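Local coordinates for protein polyketide biosynthesis cytochrome P450 PksS (PDB 4YZR) that is a heme-dependent cytochrome P450 of the bacillaene pathway in Bacillus subtilis, taking dihydrobacillaene as its substrate in making this antibiotic polyketide, at residues D52-L57 / R341-G346; D140-F145 / T246-G251; G159-D164 / K194-K199. All blocks are in the same frame, centred on the assembly; numbering follows the deposited sequence.

Interaction 1. Residues D52-L57 / R341-G346; sequences DCMAFL and RHISFG. With HEM (protoporphyrin IX containing Fe), chain C.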
loop_
_atom_site.group_PDB
_atom_site.type_symbol
_atom_site.label_atom_id
_atom_site.label_comp_id
_atom_site.label_asym_id
_atom_site.label_seq_id
_atom_site.Cartn_x
_atom_site.Cartn_y
_atom_site.Cartn_z
ATOM N N ASP A 52 -4.004 -0.881 -21.265
ATOM C CA ASP A 52 -4.649 0.424 -21.098
ATOM C C ASP A 52 -4.260 1.137 -19.785
ATOM O O ASP A 52 -4.065 2.352 -19.727
ATOM C CB ASP A 52 -6.168 0.334 -21.128
ATOM C CG ASP A 52 -6.705 -0.241 -22.455
ATOM O OD1 ASP A 52 -6.118 0.130 -23.511
ATOM O OD2 ASP A 52 -7.670 -1.001 -22.479
ATOM N N CYS A 53 -4.044 0.331 -18.728
ATOM C CA CYS A 53 -3.541 0.926 -17.489
ATOM C C CYS A 53 -2.214 1.567 -17.727
ATOM O O CYS A 53 -1.908 2.666 -17.255
ATOM C CB CYS A 53 -3.457 -0.114 -16.424
ATOM S SG CYS A 53 -5.030 -0.553 -15.633
ATOM N N MET A 54 -1.319 0.817 -18.439
ATOM C CA MET A 54 -0.003 1.410 -18.797
ATOM C C MET A 54 -0.143 2.666 -19.570
ATOM O O MET A 54 0.586 3.631 -19.263
ATOM C CB MET A 54 0.936 0.400 -19.471
ATOM C CG MET A 54 1.421 -0.721 -18.633
ATOM S SD MET A 54 2.530 -0.089 -17.345
ATOM C CE MET A 54 3.712 0.824 -18.196
ATOM N N ALA A 55 -1.000 2.700 -20.543
ATOM C CA ALA A 55 -1.154 3.938 -21.349
ATOM C C ALA A 55 -1.574 5.085 -20.451
ATOM O O ALA A 55 -1.010 6.212 -20.459
ATOM C CB ALA A 55 -2.187 3.733 -22.410
ATOM N N PHE A 56 -2.544 4.907 -19.564
ATOM C CA PHE A 56 -2.984 5.973 -18.659
ATOM C C PHE A 56 -1.988 6.334 -17.627
ATOM O O PHE A 56 -1.935 7.520 -17.212
ATOM C CB PHE A 56 -4.338 5.640 -18.024
ATOM C CG PHE A 56 -5.497 5.895 -18.945
ATOM C CD1 PHE A 56 -5.952 4.927 -19.817
ATOM C CD2 PHE A 56 -6.142 7.149 -18.929
ATOM C CE1 PHE A 56 -7.016 5.186 -20.688
ATOM C CE2 PHE A 56 -7.234 7.354 -19.765
ATOM C CZ PHE A 56 -7.604 6.389 -20.662
ATOM N N LEU A 57 -1.116 5.437 -17.199
ATOM C CA LEU A 57 -0.036 5.771 -16.248
ATOM C C LEU A 57 1.046 6.627 -16.844
ATOM O O LEU A 57 1.727 7.320 -16.092
ATOM C CB LEU A 57 0.476 4.451 -15.613
ATOM C CG LEU A 57 -0.464 3.772 -14.663
ATOM C CD1 LEU A 57 -0.016 2.370 -14.314
ATOM C CD2 LEU A 57 -0.593 4.593 -13.391
ATOM N N ARG A 341 6.005 -8.652 -14.220
ATOM C CA ARG A 341 5.902 -7.265 -14.448
ATOM C C ARG A 341 4.536 -6.707 -13.932
ATOM O O ARG A 341 3.943 -5.876 -14.484
ATOM C CB ARG A 341 6.159 -6.874 -15.919
ATOM C CG ARG A 341 7.576 -7.245 -16.382
ATOM C CD ARG A 341 8.020 -6.604 -17.702
ATOM N NE ARG A 341 8.045 -7.718 -18.650
ATOM C CZ ARG A 341 9.070 -8.540 -18.871
ATOM N NH1 ARG A 341 10.276 -8.314 -18.374
ATOM N NH2 ARG A 341 8.904 -9.521 -19.710
ATOM N N HIS A 342 4.212 -7.075 -12.693
ATOM C CA HIS A 342 3.027 -6.561 -12.046
ATOM C C HIS A 342 3.147 -5.060 -11.825
ATOM O O HIS A 342 4.269 -4.480 -11.763
ATOM C CB HIS A 342 2.824 -7.297 -10.681
ATOM C CG HIS A 342 3.827 -6.987 -9.653
ATOM N ND1 HIS A 342 3.893 -5.795 -8.965
ATOM C CD2 HIS A 342 4.851 -7.738 -9.192
ATOM C CE1 HIS A 342 4.868 -5.834 -8.104
ATOM N NE2 HIS A 342 5.510 -6.985 -8.223
ATOM N N ILE A 343 2.037 -4.416 -11.629
ATOM C CA ILE A 343 1.938 -3.002 -11.319
ATOM C C ILE A 343 1.384 -2.720 -9.901
ATOM O O ILE A 343 0.760 -1.722 -9.644
ATOM C CB ILE A 343 1.149 -2.217 -12.362
ATOM C CG1 ILE A 343 -0.269 -2.691 -12.583
ATOM C CG2 ILE A 343 1.914 -2.215 -13.700
ATOM C CD1 ILE A 343 -1.144 -1.628 -13.335
ATOM N N SER A 344 1.679 -3.658 -9.011
ATOM C CA SER A 344 1.235 -3.483 -7.617
ATOM C C SER A 344 1.808 -2.294 -6.897
ATOM O O SER A 344 1.234 -1.821 -5.922
ATOM C CB SER A 344 1.464 -4.664 -6.809
ATOM O OG SER A 344 0.757 -5.805 -7.437
ATOM N N PHE A 345 2.962 -1.829 -7.360
ATOM C CA PHE A 345 3.674 -0.597 -6.850
ATOM C C PHE A 345 3.417 0.595 -7.777
ATOM O O PHE A 345 4.090 1.608 -7.687
ATOM C CB PHE A 345 5.121 -0.859 -6.650
ATOM C CG PHE A 345 5.466 -1.803 -5.550
ATOM C CD1 PHE A 345 5.063 -1.571 -4.243
ATOM C CD2 PHE A 345 6.324 -2.912 -5.739
ATOM C CE1 PHE A 345 5.397 -2.358 -3.194
ATOM C CE2 PHE A 345 6.707 -3.712 -4.710
ATOM C CZ PHE A 345 6.272 -3.440 -3.438
ATOM N N GLY A 346 2.467 0.451 -8.730
ATOM C CA GLY A 346 2.229 1.474 -9.724
ATOM C C GLY A 346 3.280 1.383 -10.792
ATOM O O GLY A 346 3.857 0.331 -11.079
HETATM C CHA HEM C . 3.258 5.152 -4.024
HETATM C CHB HEM C . 1.816 0.577 -3.439
HETATM C CHC HEM C . 4.334 0.332 0.714
HETATM C CHD HEM C . 5.612 4.924 0.165
HETATM C C1A HEM C . 2.628 3.946 -4.222
HETATM C C2A HEM C . 1.805 3.532 -5.368
HETATM C C3A HEM C . 1.375 2.313 -5.158
HETATM C C4A HEM C . 1.985 1.842 -3.912
HETATM C CMA HEM C . 0.424 1.538 -5.979
HETATM C CAA HEM C . 1.398 4.463 -6.516
HETATM C CBA HEM C . 0.147 5.168 -6.256
HETATM C CGA HEM C . -0.421 6.125 -7.391
HETATM O O1A HEM C . -1.597 6.555 -7.126
HETATM O O2A HEM C . 0.292 6.245 -8.316
HETATM C C1B HEM C . 2.368 0.113 -2.247
HETATM C C2B HEM C . 2.267 -1.212 -1.731
HETATM C C3B HEM C . 2.953 -1.325 -0.568
HETATM C C4B HEM C . 3.521 0.006 -0.348
HETATM C CMB HEM C . 1.512 -2.248 -2.428
HETATM C CAB HEM C . 3.153 -2.432 0.351
HETATM C CBB HEM C . 2.995 -3.653 -0.022
HETATM C C1C HEM C . 4.956 1.527 0.956
HETATM C C2C HEM C . 5.779 1.890 2.042
HETATM C C3C HEM C . 6.159 3.226 1.894
HETATM C C4C HEM C . 5.505 3.676 0.707
HETATM C CMC HEM C . 6.249 0.870 3.045
HETATM C CAC HEM C . 7.009 4.037 2.749
HETATM C CBC HEM C . 7.153 3.841 4.009
HETATM C C1D HEM C . 5.085 5.422 -1.002
HETATM C C2D HEM C . 5.213 6.788 -1.448
HETATM C C3D HEM C . 4.563 6.834 -2.648
HETATM C C4D HEM C . 4.038 5.486 -2.943
HETATM C CMD HEM C . 5.993 7.897 -0.776
HETATM C CAD HEM C . 4.423 8.014 -3.574
HETATM C CBD HEM C . 5.533 8.097 -4.575
HETATM C CGD HEM C . 5.521 9.355 -5.498
HETATM O O1D HEM C . 4.450 9.968 -5.558
HETATM O O2D HEM C . 6.576 9.577 -6.122
HETATM N NA HEM C . 2.770 2.850 -3.432
HETATM N NB HEM C . 3.188 0.812 -1.391
HETATM N NC HEM C . 4.821 2.620 0.145
HETATM N ND HEM C . 4.362 4.651 -1.882
HETATM FE FE HEM C . 3.845 2.730 -1.676
#
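Where the chain enters the proximal cysteine loop of this cytochrome P450, Ile343 packs against the face of helix 50-58 that carries Cys53, Met54 and Leu57. Its CG1 sits between the backbone N and the carbonyl carbon (chi1 58°), and the extended chi2 carries CD1 toward the helix. Ile343 CD1 lies 4.1 Å from Cys53 CB and 4.3 Å from Leu57 CD1, touching residues one helical turn apart. The other branch takes the neighbouring position: Ile343 CG2 lies 4.3 Å from Met54 SD.

Past Ile343 the chain folds into a type I turn, closed by a 2.9 Å hydrogen bond from Gly346 N to Ile343 O. Ser344 N, inside the turn, donates to His342 ND1 in the plane of the imidazole (3.1 Å), while His342 NE2 is hydrogen-bonded to Glu279 OE1 of helix 274-285. Phe345, which begins the P450 heme-binding signature, reaches under the porphyrin, its CE1 3.6 Å from C2B of the heme, and its backbone is hydrogen-bonded to that of Cys352, by similarity the axial ligand of the iron. Gly346 has positive phi, and with no side chain it leaves room for the heme's propionate arm. The side chains of Cys53, Met54, Leu57 and Ile343 thus meet by apolar contact, a Tyr50 OH to Arg341 O hydrogen bond adds a polar link from the same helix, and bonds within the loop shape the turn.

Interaction 2. Residues D140-F145 / T246-G251; sequences DIMKSF and TVNLLG. With HEM (protoporphyrin IX containing Fe), chain C.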
loop_
_atom_site.group_PDB
_atom_site.type_symbol
_atom_site.label_atom_id
_atom_site.label_comp_id
_atom_site.label_asym_id
_atom_site.label_seq_id
_atom_site.Cartn_x
_atom_site.Cartn_y
_atom_site.Cartn_z
ATOM N N ASP A 140 -4.657 -15.200 15.479
ATOM C CA ASP A 140 -5.119 -14.276 14.422
ATOM C C ASP A 140 -3.893 -13.618 13.839
ATOM O O ASP A 140 -3.247 -12.809 14.536
ATOM C CB ASP A 140 -6.095 -13.280 15.013
ATOM C CG ASP A 140 -6.411 -12.121 14.043
ATOM O OD1 ASP A 140 -6.084 -12.204 12.844
ATOM O OD2 ASP A 140 -7.029 -11.129 14.500
ATOM N N ILE A 141 -3.557 -14.025 12.631
ATOM C CA ILE A 141 -2.339 -13.452 11.989
ATOM C C ILE A 141 -2.404 -11.954 11.864
ATOM O O ILE A 141 -1.351 -11.317 11.981
ATOM C CB ILE A 141 -2.153 -14.072 10.600
ATOM C CG1 ILE A 141 -1.675 -15.536 10.762
ATOM C CG2 ILE A 141 -1.124 -13.299 9.741
ATOM C CD1 ILE A 141 -0.268 -15.716 11.276
ATOM N N MET A 142 -3.559 -11.356 11.719
ATOM C CA MET A 142 -3.540 -9.895 11.642
ATOM C C MET A 142 -3.113 -9.282 12.929
ATOM O O MET A 142 -2.161 -8.494 12.965
ATOM C CB MET A 142 -4.890 -9.434 11.179
ATOM C CG MET A 142 -5.311 -10.029 9.835
ATOM S SD MET A 142 -4.125 -9.843 8.503
ATOM C CE MET A 142 -4.010 -8.072 8.331
ATOM N N LYS A 143 -3.769 -9.615 14.057
ATOM C CA LYS A 143 -3.413 -9.028 15.306
ATOM C C LYS A 143 -2.029 -9.315 15.803
ATOM O O LYS A 143 -1.356 -8.484 16.464
ATOM C CB LYS A 143 -4.508 -9.429 16.330
ATOM C CG LYS A 143 -4.395 -8.762 17.675
ATOM C CD LYS A 143 -5.552 -9.243 18.602
ATOM C CE LYS A 143 -5.658 -10.743 18.898
ATOM N NZ LYS A 143 -4.362 -11.492 18.985
ATOM N N SER A 144 -1.604 -10.565 15.590
ATOM C CA SER A 144 -0.379 -11.062 16.169
ATOM C C SER A 144 0.858 -10.778 15.386
ATOM O O SER A 144 1.935 -10.909 15.906
ATOM C CB SER A 144 -0.495 -12.557 16.448
ATOM O OG SER A 144 -0.555 -13.283 15.284
ATOM N N PHE A 145 0.724 -10.522 14.062
ATOM C CA PHE A 145 1.937 -10.548 13.244
ATOM C C PHE A 145 1.828 -9.533 12.071
ATOM O O PHE A 145 2.700 -8.631 11.995
ATOM C CB PHE A 145 2.103 -11.983 12.651
ATOM C CG PHE A 145 3.457 -12.242 11.981
ATOM C CD1 PHE A 145 4.606 -12.172 12.690
ATOM C CD2 PHE A 145 3.476 -12.608 10.653
ATOM C CE1 PHE A 145 5.852 -12.401 12.080
ATOM C CE2 PHE A 145 4.674 -12.912 10.048
ATOM C CZ PHE A 145 5.812 -12.775 10.740
ATOM N N THR A 246 1.127 -2.098 3.767
ATOM C CA THR A 246 2.161 -3.108 4.038
ATOM C C THR A 246 1.610 -4.231 4.906
ATOM O O THR A 246 1.886 -5.375 4.655
ATOM C CB THR A 246 3.330 -2.354 4.767
ATOM O OG1 THR A 246 3.810 -1.273 3.901
ATOM C CG2 THR A 246 4.437 -3.225 4.957
ATOM N N VAL A 247 0.795 -3.874 5.913
ATOM C CA VAL A 247 0.040 -4.873 6.670
ATOM C C VAL A 247 -0.698 -5.775 5.735
ATOM O O VAL A 247 -0.738 -7.014 5.956
ATOM C CB VAL A 247 -0.903 -4.130 7.651
ATOM C CG1 VAL A 247 -1.853 -5.109 8.319
ATOM C CG2 VAL A 247 -0.082 -3.400 8.715
ATOM N N ASN A 248 -1.355 -5.237 4.715
ATOM C CA ASN A 248 -2.156 -6.044 3.811
ATOM C C ASN A 248 -1.263 -6.940 2.974
ATOM O O ASN A 248 -1.725 -8.059 2.653
ATOM C CB ASN A 248 -3.092 -5.179 3.003
ATOM C CG ASN A 248 -4.181 -4.603 3.829
ATOM O OD1 ASN A 248 -4.468 -5.248 4.878
ATOM N ND2 ASN A 248 -4.723 -3.540 3.441
ATOM N N LEU A 249 -0.108 -6.530 2.546
ATOM C CA LEU A 249 0.769 -7.494 1.892
ATOM C C LEU A 249 0.965 -8.711 2.793
ATOM O O LEU A 249 0.915 -9.877 2.376
ATOM C CB LEU A 249 2.113 -6.901 1.498
ATOM C CG LEU A 249 3.174 -7.863 0.962
ATOM C CD1 LEU A 249 2.723 -8.637 -0.278
ATOM C CD2 LEU A 249 4.486 -7.164 0.663
ATOM N N LEU A 250 1.331 -8.441 4.058
ATOM C CA LEU A 250 1.633 -9.567 4.938
ATOM C C LEU A 250 0.442 -10.384 5.197
ATOM O O LEU A 250 0.525 -11.633 5.245
ATOM C CB LEU A 250 2.204 -9.042 6.232
ATOM C CG LEU A 250 3.514 -8.291 6.169
ATOM C CD1 LEU A 250 4.079 -7.862 7.500
ATOM C CD2 LEU A 250 4.560 -8.918 5.308
ATOM N N GLY A 251 -0.737 -9.781 5.430
ATOM C CA GLY A 251 -1.915 -10.554 5.737
ATOM C C GLY A 251 -2.432 -11.342 4.562
ATOM O O GLY A 251 -2.693 -12.557 4.615
HETATM C CHA HEM C . 3.258 5.152 -4.024
HETATM C CHB HEM C . 1.816 0.577 -3.439
HETATM C CHC HEM C . 4.334 0.332 0.714
HETATM C CHD HEM C . 5.612 4.924 0.165
HETATM C C1A HEM C . 2.628 3.946 -4.222
HETATM C C2A HEM C . 1.805 3.532 -5.368
HETATM C C3A HEM C . 1.375 2.313 -5.158
HETATM C C4A HEM C . 1.985 1.842 -3.912
HETATM C CMA HEM C . 0.424 1.538 -5.979
HETATM C CAA HEM C . 1.398 4.463 -6.516
HETATM C CBA HEM C . 0.147 5.168 -6.256
HETATM C CGA HEM C . -0.421 6.125 -7.391
HETATM O O1A HEM C . -1.597 6.555 -7.126
HETATM O O2A HEM C . 0.292 6.245 -8.316
HETATM C C1B HEM C . 2.368 0.113 -2.247
HETATM C C2B HEM C . 2.267 -1.212 -1.731
HETATM C C3B HEM C . 2.953 -1.325 -0.568
HETATM C C4B HEM C . 3.521 0.006 -0.348
HETATM C CMB HEM C . 1.512 -2.248 -2.428
HETATM C CAB HEM C . 3.153 -2.432 0.351
HETATM C CBB HEM C . 2.995 -3.653 -0.022
HETATM C C1C HEM C . 4.956 1.527 0.956
HETATM C C2C HEM C . 5.779 1.890 2.042
HETATM C C3C HEM C . 6.159 3.226 1.894
HETATM C C4C HEM C . 5.505 3.676 0.707
HETATM C CMC HEM C . 6.249 0.870 3.045
HETATM C CAC HEM C . 7.009 4.037 2.749
HETATM C CBC HEM C . 7.153 3.841 4.009
HETATM C C1D HEM C . 5.085 5.422 -1.002
HETATM C C2D HEM C . 5.213 6.788 -1.448
HETATM C C3D HEM C . 4.563 6.834 -2.648
HETATM C C4D HEM C . 4.038 5.486 -2.943
HETATM C CMD HEM C . 5.993 7.897 -0.776
HETATM C CAD HEM C . 4.423 8.014 -3.574
HETATM C CBD HEM C . 5.533 8.097 -4.575
HETATM C CGD HEM C . 5.521 9.355 -5.498
HETATM O O1D HEM C . 4.450 9.968 -5.558
HETATM O O2D HEM C . 6.576 9.577 -6.122
HETATM N NA HEM C . 2.770 2.850 -3.432
HETATM N NB HEM C . 3.188 0.812 -1.391
HETATM N NC HEM C . 4.821 2.620 0.145
HETATM N ND HEM C . 4.362 4.651 -1.882
HETATM FE FE HEM C . 3.845 2.730 -1.676
#
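Met142 carries this contact, laying its thioether against helix 246-251 where Gly251 has no side chain. Met142 SD comes within 3.6 Å of Gly251 CA, and the methyl continues past it to Val247, with Met142 CE 3.7 Å from Val247 CG1. The side chain gets there by curling: all three torsions lie near -60° (chi1 -57°), so the end of the chain bends in to the helix instead of running on straight. Val247 CG1 and Gly251 CA, one turn apart on the same helix, thus share one methionine. The side chain of Asn248 lies just beyond the methyl.

Behind Met142, its helix start is fixed by Asp140 at the N-cap. Met142 N donates to Asp140 OD1 (2.9 Å), meeting the oxygen from above the carboxylate plane, and the same oxygen also accepts from Leu399 N. Asp140 O takes two donors from Ser144, its backbone N at 3.0 Å and its hydroxyl OG at 2.8 Å. Further along, Phe145 turns to helices 119-133 and 355-372, packing on Met133 and Ala365.

Other residues of helix 246-251 meet the cofactor: Thr246 OG1 lies 3.4 Å from CMC of the heme, and Leu249 CB 3.7 Å from its vinyl carbon CBB. The short helical segments run at 118° to each other, their axes 10.3 Å apart. This is the helical core of the P450 fold, in which the long central helix, here 228-259, passes over the heme and the E helix region packs across it.

Interaction 3. Residues G159-D164 / K194-K199; sequences GIPKED and KDYIAK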
loop_
_atom_site.group_PDB
_atom_site.type_symbol
_atom_site.label_atom_id
_atom_site.label_comp_id
_atom_site.label_asym_id
_atom_site.label_seq_id
_atom_site.Cartn_x
_atom_site.Cartn_y
_atom_site.Cartn_z
ATOM N N GLY A 159 11.747 6.983 14.597
ATOM C CA GLY A 159 12.201 7.312 15.928
ATOM C C GLY A 159 11.101 7.616 16.872
ATOM O O GLY A 159 11.263 8.495 17.744
ATOM N N ILE A 160 9.967 6.926 16.778
ATOM C CA ILE A 160 8.867 7.160 17.732
ATOM C C ILE A 160 9.263 6.398 19.022
ATOM O O ILE A 160 9.402 5.190 18.990
ATOM C CB ILE A 160 7.515 6.609 17.173
ATOM C CG1 ILE A 160 7.146 7.193 15.835
ATOM C CG2 ILE A 160 6.370 6.833 18.144
ATOM C CD1 ILE A 160 7.210 8.662 15.733
ATOM N N PRO A 161 9.417 7.152 20.158
ATOM C CA PRO A 161 9.837 6.448 21.373
ATOM C C PRO A 161 8.795 5.419 21.790
ATOM O O PRO A 161 7.571 5.642 21.566
ATOM C CB PRO A 161 9.856 7.547 22.372
ATOM C CG PRO A 161 9.667 8.843 21.746
ATOM C CD PRO A 161 9.279 8.580 20.297
ATOM N N LYS A 162 9.210 4.354 22.414
ATOM C CA LYS A 162 8.348 3.303 22.840
ATOM C C LYS A 162 7.179 3.825 23.711
ATOM O O LYS A 162 6.018 3.394 23.546
ATOM C CB LYS A 162 9.210 2.166 23.492
ATOM C CG LYS A 162 8.597 0.808 23.735
ATOM C CD LYS A 162 8.219 -0.031 22.494
ATOM C CE LYS A 162 6.915 -0.836 22.709
ATOM N NZ LYS A 162 5.724 0.070 22.881
ATOM N N GLU A 163 7.458 4.827 24.531
ATOM C CA GLU A 163 6.396 5.397 25.377
ATOM C C GLU A 163 5.314 6.127 24.664
ATOM O O GLU A 163 4.251 6.434 25.205
ATOM C CB GLU A 163 7.005 6.267 26.491
ATOM C CG GLU A 163 7.766 7.479 26.058
ATOM C CD GLU A 163 9.269 7.227 25.740
ATOM O OE1 GLU A 163 9.757 6.069 25.546
ATOM O OE2 GLU A 163 10.004 8.261 25.662
ATOM N N ASP A 164 5.544 6.417 23.391
ATOM C CA ASP A 164 4.608 7.147 22.550
ATOM C C ASP A 164 3.802 6.246 21.514
ATOM O O ASP A 164 2.928 6.751 20.890
ATOM C CB ASP A 164 5.360 8.197 21.769
ATOM C CG ASP A 164 5.932 9.344 22.580
ATOM O OD1 ASP A 164 5.586 9.425 23.759
ATOM O OD2 ASP A 164 6.565 10.168 21.932
ATOM N N LYS A 194 -0.171 15.900 13.356
ATOM C CA LYS A 194 0.658 17.034 12.963
ATOM C C LYS A 194 1.349 17.728 14.069
ATOM O O LYS A 194 2.506 18.041 14.003
ATOM C CB LYS A 194 -0.225 18.044 12.207
ATOM C CG LYS A 194 0.542 19.286 11.784
ATOM C CD LYS A 194 -0.434 20.439 11.631
ATOM C CE LYS A 194 0.229 21.759 11.312
ATOM N NZ LYS A 194 -0.400 22.400 10.118
ATOM N N ASP A 195 0.630 17.932 15.191
ATOM C CA ASP A 195 1.262 18.631 16.324
ATOM C C ASP A 195 2.343 17.793 16.965
ATOM O O ASP A 195 3.374 18.279 17.403
ATOM C CB ASP A 195 0.225 19.058 17.376
ATOM C CG ASP A 195 -0.712 20.117 16.870
ATOM O OD1 ASP A 195 -0.252 20.971 16.067
ATOM O OD2 ASP A 195 -1.912 20.131 17.318
ATOM N N TYR A 196 2.125 16.436 16.962
ATOM C CA TYR A 196 3.073 15.575 17.509
ATOM C C TYR A 196 4.366 15.595 16.642
ATOM O O TYR A 196 5.482 15.661 17.138
ATOM C CB TYR A 196 2.485 14.125 17.641
ATOM C CG TYR A 196 3.435 13.150 18.101
ATOM C CD1 TYR A 196 3.834 13.027 19.435
ATOM C CD2 TYR A 196 3.974 12.214 17.212
ATOM C CE1 TYR A 196 4.777 12.073 19.797
ATOM C CE2 TYR A 196 4.840 11.272 17.569
ATOM C CZ TYR A 196 5.314 11.176 18.891
ATOM O OH TYR A 196 6.259 10.250 19.311
ATOM N N ILE A 197 4.191 15.425 15.330
ATOM C CA ILE A 197 5.389 15.411 14.513
ATOM C C ILE A 197 6.084 16.756 14.439
ATOM O O ILE A 197 7.274 16.780 14.356
ATOM C CB ILE A 197 5.114 14.795 13.124
ATOM C CG1 ILE A 197 4.202 15.551 12.327
ATOM C CG2 ILE A 197 4.746 13.272 13.206
ATOM C CD1 ILE A 197 4.222 15.197 10.801
ATOM N N ALA A 198 5.318 17.816 14.616
ATOM C CA ALA A 198 5.961 19.164 14.639
ATOM C C ALA A 198 6.907 19.279 15.815
ATOM O O ALA A 198 7.971 19.835 15.698
ATOM C CB ALA A 198 4.926 20.264 14.700
ATOM N N LYS A 199 6.550 18.733 16.972
ATOM C CA LYS A 199 7.485 18.709 18.111
ATOM C C LYS A 199 8.733 17.902 17.833
ATOM O O LYS A 199 9.860 18.285 18.073
ATOM C CB LYS A 199 6.818 18.202 19.367
ATOM C CG LYS A 199 7.787 18.092 20.562
ATOM C CD LYS A 199 7.128 17.465 21.781
ATOM C CE LYS A 199 8.147 16.961 22.814
ATOM N NZ LYS A 199 9.318 17.864 23.054
#
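The linker between helices 148-158 and 165-175 meets helix 183-206 through Tyr196, whose hydroxyl is set among Ile160, Pro161 and Asp164. Tyr196 has CG anti to its backbone N (chi1 175°), which swings the phenol outward across a wide gap: Ile160 CA and Ile197 CA, a nearest pair across it, are 9.5 Å apart. At its end Tyr196 OH donates a short 2.6 Å bond to Asp164 OD2. The oxygen is met on its anti side, 23° out of the carboxylate plane, and the carboxylate stands steeply to the ring, 76° between planes.

Carbon closes round the same hydroxyl: Ile160 CG2 and Pro161 CD each lie 3.6 Å from Tyr196 OH. Ile160 CD1 comes in at the ring edge, 4.0 Å from Tyr196 CE2. These carbons shield one part of the hydroxyl and may favour its bond to the carboxylate. The linker is shaped by Gly159, which ends helix 148-158 in a Schellman motif, and by a 2.8 Å bond from Asp164 N to Pro161 O. A second tie to helix 183-206 runs from Arg204 to Gly159 O, and Trp171 meets the Tyr196 ring. In P450 terms this joins the E-F linker to the G helix, part of the F-G region on the distal side of the fold.

In the fold
The three contacts are nested along the chain: interaction 3 lies inside the loop closed by interaction 2, which lies inside that of interaction 1. Their centres are about 26 Å (1 to 2), about 24 Å (2 to 3) and about 35 Å (1 to 3) apart, and none touches another. Interactions 1 and 2 both reach the heme, through the cysteine loop and through the long helix 228-259, so the cofactor is their meeting point. Interaction 3 stays clear of the heme, yet helix 228-259 links it to interaction 2, running from Tyr232, which helix 183-206 touches, to the heme contacts of Thr246 and Leu249.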